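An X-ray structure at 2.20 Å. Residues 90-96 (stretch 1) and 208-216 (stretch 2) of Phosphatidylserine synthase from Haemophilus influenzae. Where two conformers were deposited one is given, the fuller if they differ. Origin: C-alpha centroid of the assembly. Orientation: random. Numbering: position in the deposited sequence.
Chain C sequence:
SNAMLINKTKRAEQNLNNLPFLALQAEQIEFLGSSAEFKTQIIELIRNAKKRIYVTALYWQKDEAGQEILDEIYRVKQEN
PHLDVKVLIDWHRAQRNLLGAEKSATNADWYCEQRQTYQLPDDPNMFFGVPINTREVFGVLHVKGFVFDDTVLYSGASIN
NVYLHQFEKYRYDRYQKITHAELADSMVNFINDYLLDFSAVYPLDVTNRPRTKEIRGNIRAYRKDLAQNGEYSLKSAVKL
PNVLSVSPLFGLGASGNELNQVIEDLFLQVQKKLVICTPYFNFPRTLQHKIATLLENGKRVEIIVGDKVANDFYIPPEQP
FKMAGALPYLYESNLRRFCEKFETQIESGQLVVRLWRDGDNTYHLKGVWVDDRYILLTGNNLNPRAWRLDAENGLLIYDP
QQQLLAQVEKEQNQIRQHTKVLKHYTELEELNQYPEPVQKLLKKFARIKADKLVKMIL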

ATOM      1  N   ASP C  90     -12.908  10.365 -10.046  1.00 23.36           N
ATOM      2  CA  ASP C  90     -11.676   9.612  -9.982  1.00 23.30           C
ATOM      3  C   ASP C  90     -11.236   9.296 -11.427  1.00 22.96           C
ATOM      4  O   ASP C  90     -12.047   8.883 -12.262  1.00 23.10           O
ATOM      5  CB  ASP C  90     -11.864   8.343  -9.158  1.00 23.64           C
ATOM      6  CG  ASP C  90     -10.575   7.596  -8.981  1.00 27.05           C
ATOM      7  OD1 ASP C  90      -9.840   7.948  -8.028  1.00 27.30           O
ATOM      8  OD2 ASP C  90     -10.275   6.695  -9.825  1.00 29.30           O
ATOM      9  N   TRP C  91      -9.960   9.530 -11.695  1.00 21.87           N
ATOM     10  CA  TRP C  91      -9.344   9.291 -12.988  1.00 21.99           C
ATOM     11  C   TRP C  91      -9.402   7.812 -13.436  1.00 21.75           C
ATOM     12  O   TRP C  91      -9.837   7.554 -14.547  1.00 20.86           O
ATOM     13  CB  TRP C  91      -7.920   9.781 -12.933  1.00 21.13           C
ATOM     14  CG  TRP C  91      -7.014   9.303 -14.009  1.00 23.43           C
ATOM     15  CD1 TRP C  91      -6.142   8.222 -13.952  1.00 22.39           C
ATOM     16  CD2 TRP C  91      -6.822   9.904 -15.292  1.00 20.62           C
ATOM     17  NE1 TRP C  91      -5.443   8.125 -15.128  1.00 22.23           N
ATOM     18  CE2 TRP C  91      -5.831   9.139 -15.966  1.00 24.04           C
ATOM     19  CE3 TRP C  91      -7.382  11.016 -15.936  1.00 24.32           C
ATOM     20  CZ2 TRP C  91      -5.397   9.447 -17.272  1.00 24.96           C
ATOM     21  CZ3 TRP C  91      -6.947  11.334 -17.245  1.00 25.32           C
ATOM     22  CH2 TRP C  91      -5.961  10.541 -17.890  1.00 25.62           C
ATOM     23  N   HIS C  92      -8.980   6.868 -12.584  1.00 21.76           N
ATOM     24  CA  HIS C  92      -8.980   5.433 -12.945  1.00 22.68           C
ATOM     25  C   HIS C  92     -10.413   4.875 -13.106  1.00 23.18           C
ATOM     26  O   HIS C  92     -10.731   4.171 -14.063  1.00 23.15           O
ATOM     27  CB  HIS C  92      -8.261   4.600 -11.884  1.00 22.95           C
ATOM     28  CG  HIS C  92      -6.861   5.037 -11.604  1.00 23.44           C
ATOM     29  ND1 HIS C  92      -5.813   4.779 -12.468  1.00 22.76           N
ATOM     30  CD2 HIS C  92      -6.327   5.682 -10.541  1.00 20.94           C
ATOM     31  CE1 HIS C  92      -4.696   5.263 -11.956  1.00 22.93           C
ATOM     32  NE2 HIS C  92      -4.980   5.820 -10.791  1.00 24.57           N
ATOM     33  N   ARG C  93     -11.286   5.222 -12.173  1.00 23.86           N
ATOM     34  CA  ARG C  93     -12.648   4.717 -12.186  1.00 24.58           C
ATOM     35  C   ARG C  93     -13.387   5.144 -13.449  1.00 24.46           C
ATOM     36  O   ARG C  93     -14.156   4.358 -14.016  1.00 24.74           O
ATOM     37  CB  ARG C  93     -13.391   5.101 -10.892  1.00 24.84           C
ATOM     38  CG  ARG C  93     -14.837   4.644 -10.811  1.00 28.33           C
ATOM     39  CD  ARG C  93     -14.985   3.110 -10.902  1.00 34.56           C
ATOM     40  NE  ARG C  93     -16.402   2.754 -10.828  1.00 38.28           N
ATOM     41  CZ  ARG C  93     -17.262   2.873 -11.843  1.00 41.91           C
ATOM     42  NH1 ARG C  93     -16.848   3.324 -13.039  1.00 42.59           N
ATOM     43  NH2 ARG C  93     -18.538   2.534 -11.669  1.00 40.17           N
ATOM     44  N   ALA C  94     -13.110   6.352 -13.922  1.00 24.32           N
ATOM     45  CA  ALA C  94     -13.784   6.873 -15.126  1.00 25.32           C
ATOM     46  C   ALA C  94     -13.369   6.196 -16.446  1.00 25.98           C
ATOM     47  O   ALA C  94     -14.035   6.370 -17.461  1.00 25.48           O
ATOM     48  CB  ALA C  94     -13.600   8.403 -15.230  1.00 24.89           C
ATOM     49  N   GLN C  95     -12.278   5.428 -16.421  1.00 26.86           N
ATOM     50  CA  GLN C  95     -11.710   4.895 -17.642  1.00 28.28           C
ATOM     51  C   GLN C  95     -11.643   3.372 -17.673  1.00 29.47           C
ATOM     52  O   GLN C  95     -10.853   2.797 -18.391  1.00 29.05           O
ATOM     53  CB  GLN C  95     -10.335   5.511 -17.896  1.00 28.12           C
ATOM     54  CG  GLN C  95     -10.414   7.016 -18.090  1.00 28.81           C
ATOM     55  CD  GLN C  95      -9.069   7.658 -18.288  1.00 30.93           C
ATOM     56  OE1 GLN C  95      -8.371   7.987 -17.322  1.00 31.93           O
ATOM     57  NE2 GLN C  95      -8.703   7.876 -19.544  1.00 30.34           N
ATOM     58  N   ARG C  96     -12.487   2.725 -16.901  1.00 31.87           N
ATOM     59  CA  ARG C  96     -12.608   1.282 -16.999  1.00 34.67           C
ATOM     60  C   ARG C  96     -14.073   0.912 -16.898  1.00 35.94           C
ATOM     61  O   ARG C  96     -14.873   1.712 -16.451  1.00 35.82           O
ATOM     62  CB  ARG C  96     -11.800   0.597 -15.902  1.00 34.19           C
ATOM     63  CG  ARG C  96     -12.386   0.744 -14.511  1.00 35.77           C
ATOM     64  CD  ARG C  96     -11.536  -0.007 -13.507  1.00 37.79           C
ATOM     65  NE  ARG C  96     -11.849   0.334 -12.119  1.00 39.40           N
ATOM     66  CZ  ARG C  96     -12.896  -0.127 -11.438  1.00 39.57           C
ATOM     67  NH1 ARG C  96     -13.777  -0.934 -12.012  1.00 39.87           N
ATOM     68  NH2 ARG C  96     -13.070   0.237 -10.180  1.00 39.76           N
ATOM     69  N   ASN C 208      -8.262  13.112 -26.683  0.50 32.83           N
ATOM     70  CA  ASN C 208      -6.854  13.038 -26.400  0.50 33.51           C
ATOM     71  C   ASN C 208      -6.645  13.126 -24.894  0.50 33.76           C
ATOM     72  O   ASN C 208      -6.464  14.215 -24.334  0.50 33.83           O
ATOM     73  CB  ASN C 208      -6.089  14.135 -27.161  0.50 33.53           C
ATOM     74  CG  ASN C 208      -6.756  15.506 -27.063  0.50 33.63           C
ATOM     75  OD1 ASN C 208      -7.976  15.635 -27.181  0.50 32.44           O
ATOM     76  ND2 ASN C 208      -5.943  16.540 -26.860  0.50 33.95           N
ATOM     77  N   ARG C 209      -6.726  11.974 -24.236  1.00 33.94           N
ATOM     78  CA  ARG C 209      -6.367  11.892 -22.816  1.00 34.31           C
ATOM     79  C   ARG C 209      -5.036  11.188 -22.734  1.00 34.33           C
ATOM     80  O   ARG C 209      -4.837  10.188 -23.417  1.00 34.53           O
ATOM     81  CB  ARG C 209      -7.360  11.052 -22.030  1.00 34.05           C
ATOM     82  CG  ARG C 209      -8.758  11.527 -22.080  1.00 33.42           C
ATOM     83  CD  ARG C 209      -9.573  10.687 -21.159  1.00 33.50           C
ATOM     84  NE  ARG C 209     -10.025   9.434 -21.760  1.00 34.13           N
ATOM     85  CZ  ARG C 209     -11.030   9.359 -22.631  1.00 35.35           C
ATOM     86  NH1 ARG C 209     -11.648  10.471 -23.027  1.00 33.93           N
ATOM     87  NH2 ARG C 209     -11.420   8.182 -23.113  1.00 35.52           N
ATOM     88  N   PRO C 210      -4.136  11.673 -21.872  1.00 34.40           N
ATOM     89  CA  PRO C 210      -2.907  10.902 -21.679  1.00 34.04           C
ATOM     90  C   PRO C 210      -3.189   9.526 -21.037  1.00 34.25           C
ATOM     91  O   PRO C 210      -4.243   9.317 -20.442  1.00 34.65           O
ATOM     92  CB  PRO C 210      -2.068  11.812 -20.777  1.00 33.43           C
ATOM     93  CG  PRO C 210      -3.087  12.637 -20.021  1.00 34.85           C
ATOM     94  CD  PRO C 210      -4.217  12.855 -20.989  1.00 34.38           C
ATOM     95  N   ARG C 211      -2.272   8.587 -21.212  1.00 35.29           N
ATOM     96  CA  ARG C 211      -2.303   7.312 -20.514  1.00 36.39           C
ATOM     97  C   ARG C 211      -1.665   7.521 -19.169  1.00 36.41           C
ATOM     98  O   ARG C 211      -0.805   8.386 -19.016  1.00 36.13           O
ATOM     99  CB  ARG C 211      -1.509   6.242 -21.263  1.00 36.87           C
ATOM    100  CG  ARG C 211      -2.195   5.696 -22.481  1.00 40.14           C
ATOM    101  CD  ARG C 211      -1.342   5.946 -23.712  1.00 46.55           C
ATOM    102  NE  ARG C 211      -1.762   5.105 -24.839  1.00 52.27           N
ATOM    103  CZ  ARG C 211      -2.480   5.519 -25.889  1.00 54.19           C
ATOM    104  NH1 ARG C 211      -2.865   6.793 -25.997  1.00 54.39           N
ATOM    105  NH2 ARG C 211      -2.805   4.649 -26.844  1.00 54.92           N
ATOM    106  N   THR C 212      -2.107   6.724 -18.200  1.00 36.69           N
ATOM    107  CA  THR C 212      -1.507   6.667 -16.879  1.00 36.82           C
ATOM    108  C   THR C 212       0.028   6.542 -16.953  1.00 37.23           C
ATOM    109  O   THR C 212       0.747   7.435 -16.479  1.00 37.74           O
ATOM    110  CB  THR C 212      -2.143   5.516 -16.057  1.00 36.87           C
ATOM    111  OG1 THR C 212      -3.550   5.763 -15.900  1.00 36.09           O
ATOM    112  CG2 THR C 212      -1.487   5.376 -14.689  1.00 36.77           C
ATOM    113  N   LYS C 213       0.532   5.471 -17.572  1.00 37.25           N
ATOM    114  CA  LYS C 213       1.984   5.245 -17.677  1.00 37.09           C
ATOM    115  C   LYS C 213       2.710   6.511 -18.127  1.00 36.82           C
ATOM    116  O   LYS C 213       3.862   6.774 -17.750  1.00 36.91           O
ATOM    117  CB  LYS C 213       2.290   4.080 -18.628  1.00 37.49           C
ATOM    118  CG  LYS C 213       1.931   4.319 -20.102  1.00 38.20           C
ATOM    119  CD  LYS C 213       2.446   3.197 -21.009  1.00 38.56           C
ATOM    120  CE  LYS C 213       2.032   3.415 -22.470  1.00 40.24           C
ATOM    121  NZ  LYS C 213       0.558   3.664 -22.657  1.00 39.60           N
ATOM    122  N   GLU C 214       1.991   7.304 -18.911  1.00 35.94           N
ATOM    123  CA  GLU C 214       2.496   8.517 -19.482  1.00 35.41           C
ATOM    124  C   GLU C 214       2.652   9.621 -18.435  1.00 34.52           C
ATOM    125  O   GLU C 214       3.467  10.516 -18.614  1.00 33.65           O
ATOM    126  CB  GLU C 214       1.519   8.928 -20.563  1.00 36.10           C
ATOM    127  CG  GLU C 214       1.961   9.944 -21.561  1.00 38.74           C
ATOM    128  CD  GLU C 214       0.896  10.163 -22.638  1.00 43.72           C
ATOM    129  OE1 GLU C 214       0.217   9.167 -23.030  1.00 43.30           O
ATOM    130  OE2 GLU C 214       0.739  11.335 -23.086  1.00 46.32           O
ATOM    131  N   ILE C 215       1.884   9.551 -17.341  1.00 33.61           N
ATOM    132  CA  ILE C 215       1.906  10.595 -16.302  1.00 32.87           C
ATOM    133  C   ILE C 215       2.169  10.085 -14.860  1.00 32.74           C
ATOM    134  O   ILE C 215       1.795  10.751 -13.884  1.00 32.29           O
ATOM    135  CB  ILE C 215       0.587  11.450 -16.314  1.00 32.92           C
ATOM    136  CG1 ILE C 215      -0.655  10.545 -16.221  1.00 32.61           C
ATOM    137  CG2 ILE C 215       0.543  12.355 -17.543  1.00 32.81           C
ATOM    138  CD1 ILE C 215      -1.956  11.251 -15.838  1.00 31.90           C
ATOM    139  N   ARG C 216       2.820   8.929 -14.722  1.00 32.04           N
ATOM    140  CA  ARG C 216       3.095   8.365 -13.395  1.00 31.46           C
ATOM    141  C   ARG C 216       3.815   9.344 -12.450  1.00 30.67           C
ATOM    142  O   ARG C 216       3.365   9.574 -11.321  1.00 30.59           O
ATOM    143  CB  ARG C 216       3.865   7.047 -13.507  1.00 31.78           C
ATOM    144  CG  ARG C 216       2.987   5.853 -13.913  1.00 34.29           C
ATOM    145  CD  ARG C 216       3.756   4.513 -13.923  1.00 37.50           C
ATOM    146  NE  ARG C 216       4.759   4.461 -14.997  1.00 41.32           N
ATOM    147  CZ  ARG C 216       6.063   4.710 -14.833  1.00 42.65           C
ATOM    148  NH1 ARG C 216       6.546   5.017 -13.631  1.00 43.86           N
ATOM    149  NH2 ARG C 216       6.890   4.656 -15.869  1.00 42.11           N
TER

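How do the two backbones meet? Neither forms a regular element along most of its length: residues 91-94 and 212-214 have helical phi/psi without the regular bonds. The main chains stay well apart, with His92 CA 8.5 Å from Thr212 CA, so side chains must bridge the gap. Within the first stretch, Asp90 braces the turn: Arg93 N donates to Asp90 OD2 at 3.0 Å, and Ala94 N to Asp90 O at 3.2 Å. In the second, Ile215 N reaches Thr212 O at 2.6 Å, just before a helix begins.

What anchors the contact? Trp91 points toward the other stretch, and its NE1 donates a hydrogen bond to Thr212 OG1 at 3.1 Å. The angle of 171° is nearly linear, and the hydroxyl lies at the ring edge, where the indole N-H is directed.

What surrounds the rest of the indole? Trp91 CH2 lies 4.1 Å from Pro210 CG, while Trp91 CZ2 lies 4.1 Å from Ile215 CD1, giving the ring two apolar neighbours.

What do the flanking residues add? His92 turns its ring end nearer, bringing CE1 to 4.1 Å from Thr212 OG1. Gln95 and Arg209 also point toward the opposing stretches, extending the contact beyond the indole.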